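Local atomic coordinates of cysteine protease (Listeria monocytogenes, PDB entry 5HU4), a protein that recognises and cleaves the C-terminal sorting signal of surface proteins, then links them covalently to the bacterial cell wall through a thioester intermediate. Residues A8-D13 against K70-D75; N78-T83 against E128-L133. One frame throughout, in Å; residues are numbered along the deposited sequence.

How the contacts relate
Contacts 1 and 2 lie on successive strands of one sheet, their centres about 11 Å apart. In contact 1, the end of strand 3-9 pairs with strand 70-74; in contact 2, strand 78-91 pairs with strand 119-132. Strands 70-74 and 78-91 join them, being adjacent both along the chain and in the sheet, where L73 O lies 2.7 Å from Y80 N and I71 O lies 2.8 Å from Y82 N, both probable hydrogen bonds. At the side-chain level K70 CE packs 3.4 Å from E81 OE2, and T74 meets L133. Both contacts join neighbouring strands of the sheet and lie away from the active-site residues H50 and C111.

Contact 1: A8-D13 against K70-D75; sequences AVPSVD and KIYLTD
A8 and Y72 form an antiparallel hydrogen-bonded pair in which each backbone satisfies the other. A8 N gives its hydrogen to Y72 O at 2.7 Å, and Y72 N returns one to A8 O at 2.8 Å, the latter nearly straight at 174°. The direct ladder ends after V9, which is nearest I71; P10 turns the chain away. Proline has no N-H to offer, and its CD lies 3.8 Å from K70 O. That carbonyl is served by a water, which donates to K70 O at 2.8 Å and accepts from S11 N at 3.0 Å, bridging the two segments where direct pairing stops. Beyond the strand the chain folds back, V12 N reaching V9 O at 3.1 Å, and the constrained backbone of P10 suits this tight turn.

Y72 turns its CG anti to its own carbonyl carbon (chi1 -62°), and P10 meets the ring at its edge, CD in the ring plane and 3.9 Å from CD2; the two side chains cross at about a right angle. The same ring stacks with Y141. Small A8 shares with Y72 one side of the sheet, their CB atoms being neighbours. On the opposite face the branched V9 and I71 lie side by side, pointing the same way, their CG2 methyls 4.1 Å apart; I71 continues into an apolar cluster with I7, I106 and L108. I71 also shares backbone hydrogen bonds with Y82, extending the sheet beyond this pair. Such pairing of the first strand with strand 70-74 closes the ring of strands in the beta-barrel typical of the sortase family.

Contact 2: N78-T83 against E128-L133; sequences NLYEYT and EKTEKL
The aromatic ring of Y80 receives the CG2 methyl of T130 obliquely on its CD2-CE2 side, 3.6 Å from CE2. T130, beta-branched and slightly polar, suits this exposed strand position; the tyrosine hydroxyl is hydrogen-bonded to D75. Two more flat groups, the carboxylates of E81 and E128, lie side by side, pointing the same way, with planes 39° apart and their OE2 atoms 3.6 Å from each other. Such proximity would be costly for two full negative charges, and K129 probably eases it. Its chain bends at chi3 (67°), bringing CE to 3.3 Å from E81 OE1, while NZ forms long salt bridges to E81 OE1 and, within its own segment, to E128 OE2. Water 2 adds another tie, donating to E81 OE1 at 2.7 Å and to E131 OE1 at 3.1 Å, so it gives one hydrogen to each carboxylate and spans two acceptors that would otherwise be expected to repel each other.

The backbones run antiparallel. E81 N bonds to K129 O at 3.0 Å, whereas E81 O faces two donors: E128 N at 2.8 Å and, weakly, K129 N. With both E128 and K129 opposite E81, this is a classic beta bulge, and it brings their side chains together around one carboxylate. Further along, E131 and L79 form a hydrogen-bonded pair, and L79 CB packs against L133 CD1 at 3.9 Å.

On the L79 face, helix 135-141 lies across this end of the sheet: L137 touches both L79 and E131, and Y141 touches L79, a leucine being well suited to such an apolar seam. Strand 70-74 flanks strand 78-91 along its other edge, placing strand 78-91 between it and strand 119-132.

Contact 1: A8-D13 against K70-D75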
ATOM      1  N   ALA A   8       5.513   0.959   3.984  1.00 20.48           N
ATOM      2  CA  ALA A   8       6.081  -0.123   4.772  1.00 18.70           C
ATOM      3  C   ALA A   8       5.051  -0.791   5.674  1.00 19.67           C
ATOM      4  O   ALA A   8       4.277  -0.122   6.360  1.00 19.53           O
ATOM      5  CB  ALA A   8       7.243   0.390   5.599  1.00 20.04           C
ATOM      6  N   VAL A   9       5.045  -2.120   5.654  1.00 19.34           N
ATOM      7  CA  VAL A   9       4.243  -2.909   6.581  1.00 18.32           C
ATOM      8  C   VAL A   9       5.157  -3.896   7.303  1.00 21.26           C
ATOM      9  O   VAL A   9       5.345  -5.022   6.846  1.00 18.10           O
ATOM     10  CB  VAL A   9       3.111  -3.671   5.868  1.00 20.47           C
ATOM     11  CG1 VAL A   9       2.089  -4.148   6.882  1.00 18.62           C
ATOM     12  CG2 VAL A   9       2.444  -2.789   4.824  1.00 18.68           C
ATOM     13  N   PRO A  10       5.730  -3.466   8.437  1.00 21.79           N
ATOM     14  CA  PRO A  10       6.762  -4.212   9.169  1.00 18.46           C
ATOM     15  C   PRO A  10       6.306  -5.567   9.715  1.00 23.17           C
ATOM     16  O   PRO A  10       7.147  -6.435   9.951  1.00 24.32           O
ATOM     17  CB  PRO A  10       7.125  -3.265  10.320  1.00 22.06           C
ATOM     18  CG  PRO A  10       5.935  -2.381  10.480  1.00 19.86           C
ATOM     19  CD  PRO A  10       5.401  -2.191   9.097  1.00 19.01           C
ATOM     20  N   SER A  11       5.004  -5.751   9.912  1.00 23.52           N
ATOM     21  CA  SER A  11       4.496  -7.007  10.456  1.00 22.83           C
ATOM     22  C   SER A  11       4.625  -8.147   9.450  1.00 22.08           C
ATOM     23  O   SER A  11       4.679  -9.318   9.830  1.00 18.41           O
ATOM     24  CB  SER A  11       3.037  -6.857  10.893  1.00 19.63           C
ATOM     25  OG  SER A  11       2.172  -6.811   9.772  1.00 27.56           O
ATOM     26  N   VAL A  12       4.675  -7.800   8.168  1.00 19.77           N
ATOM     27  CA  VAL A  12       4.806  -8.794   7.108  1.00 19.19           C
ATOM     28  C   VAL A  12       6.029  -8.521   6.237  1.00 18.86           C
ATOM     29  O   VAL A  12       6.133  -9.029   5.120  1.00 18.85           O
ATOM     30  CB  VAL A  12       3.550  -8.838   6.218  1.00 19.65           C
ATOM     31  CG1 VAL A  12       2.374  -9.416   6.990  1.00 20.09           C
ATOM     32  CG2 VAL A  12       3.223  -7.450   5.694  1.00 19.49           C
ATOM     33  N   ASP A  13       6.946  -7.711   6.759  1.00 23.17           N
ATOM     34  CA  ASP A  13       8.220  -7.414   6.106  1.00 25.31           C
ATOM     35  C   ASP A  13       8.057  -6.821   4.706  1.00 24.66           C
ATOM     36  O   ASP A  13       8.759  -7.209   3.773  1.00 24.89           O
ATOM     37  CB  ASP A  13       9.085  -8.677   6.035  1.00 23.40           C
ATOM     38  CG  ASP A  13      10.564  -8.376   6.167  1.00 31.00           C
ATOM     39  OD1 ASP A  13      10.906  -7.269   6.633  1.00 32.37           O
ATOM     40  OD2 ASP A  13      11.385  -9.246   5.808  1.00 39.83           O
ATOM     41  N   LYS A  70       0.119  -1.948  11.650  1.00 19.89           N
ATOM     42  CA  LYS A  70       0.404  -0.595  11.198  1.00 22.37           C
ATOM     43  C   LYS A  70       0.887  -0.585   9.753  1.00 24.88           C
ATOM     44  O   LYS A  70       1.649  -1.460   9.336  1.00 23.00           O
ATOM     45  CB  LYS A  70       1.452   0.064  12.098  1.00 22.02           C
ATOM     46  CG  LYS A  70       1.127   0.028  13.583  1.00 23.54           C
ATOM     47  CD  LYS A  70      -0.218   0.668  13.884  1.00 26.93           C
ATOM     48  CE  LYS A  70      -0.334   1.015  15.360  1.00 30.32           C
ATOM     49  NZ  LYS A  70      -1.699   0.744  15.893  1.00 35.85           N
ATOM     50  N   ILE A  71       0.428   0.403   8.992  1.00 22.99           N
ATOM     51  CA  ILE A  71       0.947   0.645   7.653  1.00 20.26           C
ATOM     52  C   ILE A  71       1.581   2.029   7.618  1.00 21.36           C
ATOM     53  O   ILE A  71       0.944   3.019   7.981  1.00 21.97           O
ATOM     54  CB  ILE A  71      -0.146   0.551   6.576  1.00 21.27           C
ATOM     55  CG1 ILE A  71      -0.851  -0.805   6.641  1.00 21.19           C
ATOM     56  CG2 ILE A  71       0.449   0.773   5.193  1.00 20.56           C
ATOM     57  CD1 ILE A  71      -2.048  -0.910   5.723  1.00 17.17           C
ATOM     58  N   TYR A  72       2.836   2.094   7.193  1.00 20.76           N
ATOM     59  CA  TYR A  72       3.548   3.363   7.159  1.00 20.85           C
ATOM     60  C   TYR A  72       3.738   3.856   5.733  1.00 21.29           C
ATOM     61  O   TYR A  72       4.173   3.114   4.856  1.00 20.29           O
ATOM     62  CB  TYR A  72       4.895   3.235   7.868  1.00 20.50           C
ATOM     63  CG  TYR A  72       4.749   2.890   9.330  1.00 24.22           C
ATOM     64  CD1 TYR A  72       4.543   3.882  10.278  1.00 25.18           C
ATOM     65  CD2 TYR A  72       4.805   1.572   9.763  1.00 21.97           C
ATOM     66  CE1 TYR A  72       4.403   3.573  11.616  1.00 25.95           C
ATOM     67  CE2 TYR A  72       4.667   1.253  11.099  1.00 23.33           C
ATOM     68  CZ  TYR A  72       4.463   2.258  12.020  1.00 23.46           C
ATOM     69  OH  TYR A  72       4.326   1.948  13.354  1.00 26.42           O
ATOM     70  N   LEU A  73       3.397   5.121   5.519  1.00 21.97           N
ATOM     71  CA  LEU A  73       3.461   5.736   4.204  1.00 21.93           C
ATOM     72  C   LEU A  73       4.154   7.086   4.310  1.00 24.26           C
ATOM     73  O   LEU A  73       3.926   7.830   5.265  1.00 24.96           O
ATOM     74  CB  LEU A  73       2.053   5.895   3.627  1.00 23.17           C
ATOM     75  CG  LEU A  73       1.888   6.472   2.222  1.00 25.80           C
ATOM     76  CD1 LEU A  73       2.468   5.531   1.177  1.00 21.89           C
ATOM     77  CD2 LEU A  73       0.419   6.755   1.943  1.00 22.12           C
ATOM     78  N   THR A  74       5.007   7.407   3.342  1.00 23.95           N
ATOM     79  CA  THR A  74       5.714   8.682   3.374  1.00 22.34           C
ATOM     80  C   THR A  74       5.959   9.262   1.984  1.00 21.12           C
ATOM     81  O   THR A  74       6.121   8.531   1.005  1.00 21.92           O
ATOM     82  CB  THR A  74       7.069   8.555   4.108  1.00 23.55           C
ATOM     83  OG1 THR A  74       7.635   9.858   4.300  1.00 23.18           O
ATOM     84  CG2 THR A  74       8.041   7.690   3.315  1.00 21.83           C
ATOM     85  N   ASP A  75       5.963  10.589   1.913  1.00 19.85           N
ATOM     86  CA  ASP A  75       6.325  11.307   0.699  1.00 21.27           C
ATOM     87  C   ASP A  75       7.681  11.969   0.910  1.00 22.88           C
ATOM     88  O   ASP A  75       8.060  12.886   0.178  1.00 23.88           O
ATOM     89  CB  ASP A  75       5.260  12.348   0.339  1.00 20.69           C
ATOM     90  CG  ASP A  75       4.848  13.202   1.529  1.00 24.29           C
ATOM     91  OD1 ASP A  75       5.555  13.186   2.559  1.00 20.13           O
ATOM     92  OD2 ASP A  75       3.814  13.896   1.429  1.00 22.27           O
TER
HETATM   93  O   HOH W   1       2.854  -3.689  10.457  1.00 20.65           O

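Contact 2: N78-T83 against E128-L133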
ATOM      1  N   ASN A  78       6.325  13.929   5.153  1.00 24.77           N
ATOM      2  CA  ASN A  78       5.531  13.515   6.303  1.00 24.68           C
ATOM      3  C   ASN A  78       5.452  12.000   6.438  1.00 25.71           C
ATOM      4  O   ASN A  78       5.507  11.273   5.444  1.00 23.27           O
ATOM      5  CB  ASN A  78       4.117  14.093   6.210  1.00 25.10           C
ATOM      6  CG  ASN A  78       4.076  15.578   6.484  1.00 27.63           C
ATOM      7  OD1 ASN A  78       4.703  16.063   7.426  1.00 28.81           O
ATOM      8  ND2 ASN A  78       3.332  16.311   5.665  1.00 24.60           N
ATOM      9  N   LEU A  79       5.326  11.532   7.675  1.00 25.43           N
ATOM     10  CA  LEU A  79       5.103  10.118   7.941  1.00 22.09           C
ATOM     11  C   LEU A  79       3.631   9.881   8.254  1.00 23.84           C
ATOM     12  O   LEU A  79       3.110  10.390   9.246  1.00 22.98           O
ATOM     13  CB  LEU A  79       5.981   9.638   9.097  1.00 26.63           C
ATOM     14  CG  LEU A  79       5.696   8.237   9.640  1.00 24.86           C
ATOM     15  CD1 LEU A  79       5.880   7.192   8.552  1.00 23.82           C
ATOM     16  CD2 LEU A  79       6.591   7.933  10.832  1.00 27.14           C
ATOM     17  N   TYR A  80       2.963   9.114   7.398  1.00 23.32           N
ATOM     18  CA  TYR A  80       1.543   8.838   7.572  1.00 21.45           C
ATOM     19  C   TYR A  80       1.327   7.433   8.122  1.00 24.74           C
ATOM     20  O   TYR A  80       1.655   6.443   7.465  1.00 25.67           O
ATOM     21  CB  TYR A  80       0.796   9.009   6.248  1.00 22.17           C
ATOM     22  CG  TYR A  80       1.049  10.340   5.577  1.00 22.68           C
ATOM     23  CD1 TYR A  80       2.072  10.489   4.648  1.00 23.01           C
ATOM     24  CD2 TYR A  80       0.270  11.449   5.877  1.00 24.89           C
ATOM     25  CE1 TYR A  80       2.307  11.705   4.034  1.00 25.37           C
ATOM     26  CE2 TYR A  80       0.498  12.670   5.268  1.00 25.79           C
ATOM     27  CZ  TYR A  80       1.517  12.791   4.347  1.00 24.42           C
ATOM     28  OH  TYR A  80       1.750  14.003   3.737  1.00 30.47           O
ATOM     29  N   GLU A  81       0.774   7.351   9.328  1.00 25.39           N
ATOM     30  CA  GLU A  81       0.562   6.065   9.980  1.00 25.97           C
ATOM     31  C   GLU A  81      -0.892   5.619   9.903  1.00 24.42           C
ATOM     32  O   GLU A  81      -1.790   6.291  10.413  1.00 27.31           O
ATOM     33  CB  GLU A  81       1.013   6.127  11.441  1.00 27.99           C
ATOM     34  CG  GLU A  81       0.698   4.873  12.242  1.00 33.04           C
ATOM     35  CD  GLU A  81       1.375   4.862  13.600  1.00 39.99           C
ATOM     36  OE1 GLU A  81       2.190   5.771  13.868  1.00 43.94           O
ATOM     37  OE2 GLU A  81       1.094   3.944  14.399  1.00 39.05           O
ATOM     38  N   TYR A  82      -1.114   4.478   9.258  1.00 22.56           N
ATOM     39  CA  TYR A  82      -2.441   3.884   9.177  1.00 22.16           C
ATOM     40  C   TYR A  82      -2.517   2.631  10.043  1.00 24.98           C
ATOM     41  O   TYR A  82      -1.492   2.037  10.381  1.00 23.63           O
ATOM     42  CB  TYR A  82      -2.798   3.539   7.729  1.00 22.36           C
ATOM     43  CG  TYR A  82      -2.832   4.719   6.780  1.00 23.15           C
ATOM     44  CD1 TYR A  82      -1.664   5.220   6.219  1.00 21.31           C
ATOM     45  CD2 TYR A  82      -4.035   5.318   6.431  1.00 22.98           C
ATOM     46  CE1 TYR A  82      -1.693   6.292   5.346  1.00 21.67           C
ATOM     47  CE2 TYR A  82      -4.074   6.390   5.559  1.00 22.02           C
ATOM     48  CZ  TYR A  82      -2.900   6.872   5.019  1.00 21.55           C
ATOM     49  OH  TYR A  82      -2.934   7.938   4.151  1.00 21.34           O
ATOM     50  N   THR A  83      -3.733   2.232  10.397  1.00 23.45           N
ATOM     51  CA  THR A  83      -3.947   1.000  11.144  1.00 21.22           C
ATOM     52  C   THR A  83      -4.979   0.132  10.435  1.00 23.28           C
ATOM     53  O   THR A  83      -6.115   0.559  10.225  1.00 23.28           O
ATOM     54  CB  THR A  83      -4.412   1.275  12.585  1.00 21.94           C
ATOM     55  OG1 THR A  83      -3.364   1.933  13.309  1.00 26.17           O
ATOM     56  CG2 THR A  83      -4.764  -0.026  13.289  1.00 20.95           C
ATOM     57  N   GLU A 128      -4.208   7.116  11.555  1.00 25.89           N
ATOM     58  CA  GLU A 128      -4.214   7.217  13.008  1.00 28.19           C
ATOM     59  C   GLU A 128      -3.424   8.439  13.473  1.00 27.50           C
ATOM     60  O   GLU A 128      -3.797   9.093  14.452  1.00 29.48           O
ATOM     61  CB  GLU A 128      -3.664   5.925  13.625  1.00 27.93           C
ATOM     62  CG  GLU A 128      -2.792   6.109  14.857  1.00 35.63           C
ATOM     63  CD  GLU A 128      -2.316   4.787  15.430  1.00 34.89           C
ATOM     64  OE1 GLU A 128      -2.577   3.737  14.806  1.00 35.61           O
ATOM     65  OE2 GLU A 128      -1.681   4.794  16.506  1.00 37.89           O
ATOM     66  N   LYS A 129      -2.347   8.756  12.758  1.00 25.90           N
ATOM     67  CA  LYS A 129      -1.567   9.957  13.051  1.00 27.28           C
ATOM     68  C   LYS A 129      -0.697  10.384  11.871  1.00 28.79           C
ATOM     69  O   LYS A 129      -0.368   9.576  11.000  1.00 26.56           O
ATOM     70  CB  LYS A 129      -0.693   9.740  14.288  1.00 32.98           C
ATOM     71  CG  LYS A 129       0.610   9.010  14.012  1.00 36.65           C
ATOM     72  CD  LYS A 129       1.289   8.597  15.308  1.00 37.57           C
ATOM     73  CE  LYS A 129       0.472   7.544  16.037  1.00 40.92           C
ATOM     74  NZ  LYS A 129       1.233   6.922  17.154  1.00 46.80           N
ATOM     75  N   THR A 130      -0.335  11.664  11.851  1.00 29.22           N
ATOM     76  CA  THR A 130       0.541  12.214  10.824  1.00 25.67           C
ATOM     77  C   THR A 130       1.632  13.060  11.476  1.00 25.55           C
ATOM     78  O   THR A 130       1.349  13.874  12.354  1.00 28.92           O
ATOM     79  CB  THR A 130      -0.240  13.075   9.811  1.00 23.82           C
ATOM     80  OG1 THR A 130      -1.226  12.270   9.152  1.00 28.50           O
ATOM     81  CG2 THR A 130       0.700  13.666   8.767  1.00 28.24           C
ATOM     82  N   GLU A 131       2.877  12.863  11.054  1.00 26.13           N
ATOM     83  CA  GLU A 131       3.990  13.619  11.617  1.00 29.41           C
ATOM     84  C   GLU A 131       5.119  13.833  10.613  1.00 28.34           C
ATOM     85  O   GLU A 131       5.256  13.086   9.643  1.00 26.37           O
ATOM     86  CB  GLU A 131       4.528  12.919  12.867  1.00 30.44           C
ATOM     87  CG  GLU A 131       4.607  11.406  12.758  1.00 33.06           C
ATOM     88  CD  GLU A 131       5.080  10.757  14.045  1.00 37.41           C
ATOM     89  OE1 GLU A 131       4.597   9.650  14.369  1.00 40.57           O
ATOM     90  OE2 GLU A 131       5.933  11.354  14.733  1.00 42.10           O
ATOM     91  N   LYS A 132       5.919  14.868  10.859  1.00 31.46           N
ATOM     92  CA  LYS A 132       7.048  15.210  10.002  1.00 30.65           C
ATOM     93  C   LYS A 132       8.051  14.065   9.948  1.00 31.76           C
ATOM     94  O   LYS A 132       8.431  13.518  10.985  1.00 33.48           O
ATOM     95  CB  LYS A 132       7.730  16.485  10.506  1.00 29.77           C
ATOM     96  CG  LYS A 132       8.152  17.452   9.412  1.00 36.99           C
ATOM     97  CD  LYS A 132       8.824  18.685   9.997  1.00 41.37           C
ATOM     98  CE  LYS A 132      10.282  18.417  10.327  1.00 45.20           C
ATOM     99  NZ  LYS A 132      11.138  18.483   9.110  1.00 55.19           N
ATOM    100  N   LEU A 133       8.475  13.699   8.742  1.00 28.85           N
ATOM    101  CA  LEU A 133       9.459  12.637   8.598  1.00 30.03           C
ATOM    102  C   LEU A 133      10.848  13.126   8.987  1.00 35.06           C
ATOM    103  O   LEU A 133      11.343  14.120   8.457  1.00 35.81           O
ATOM    104  CB  LEU A 133       9.485  12.092   7.171  1.00 29.79           C
ATOM    105  CG  LEU A 133      10.319  10.815   7.042  1.00 30.28           C
ATOM    106  CD1 LEU A 133       9.522   9.604   7.507  1.00 29.81           C
ATOM    107  CD2 LEU A 133      10.832  10.620   5.622  1.00 29.87           C
TER
HETATM  108  O   HOH W   2       3.821   7.293  12.433  1.00 38.79           O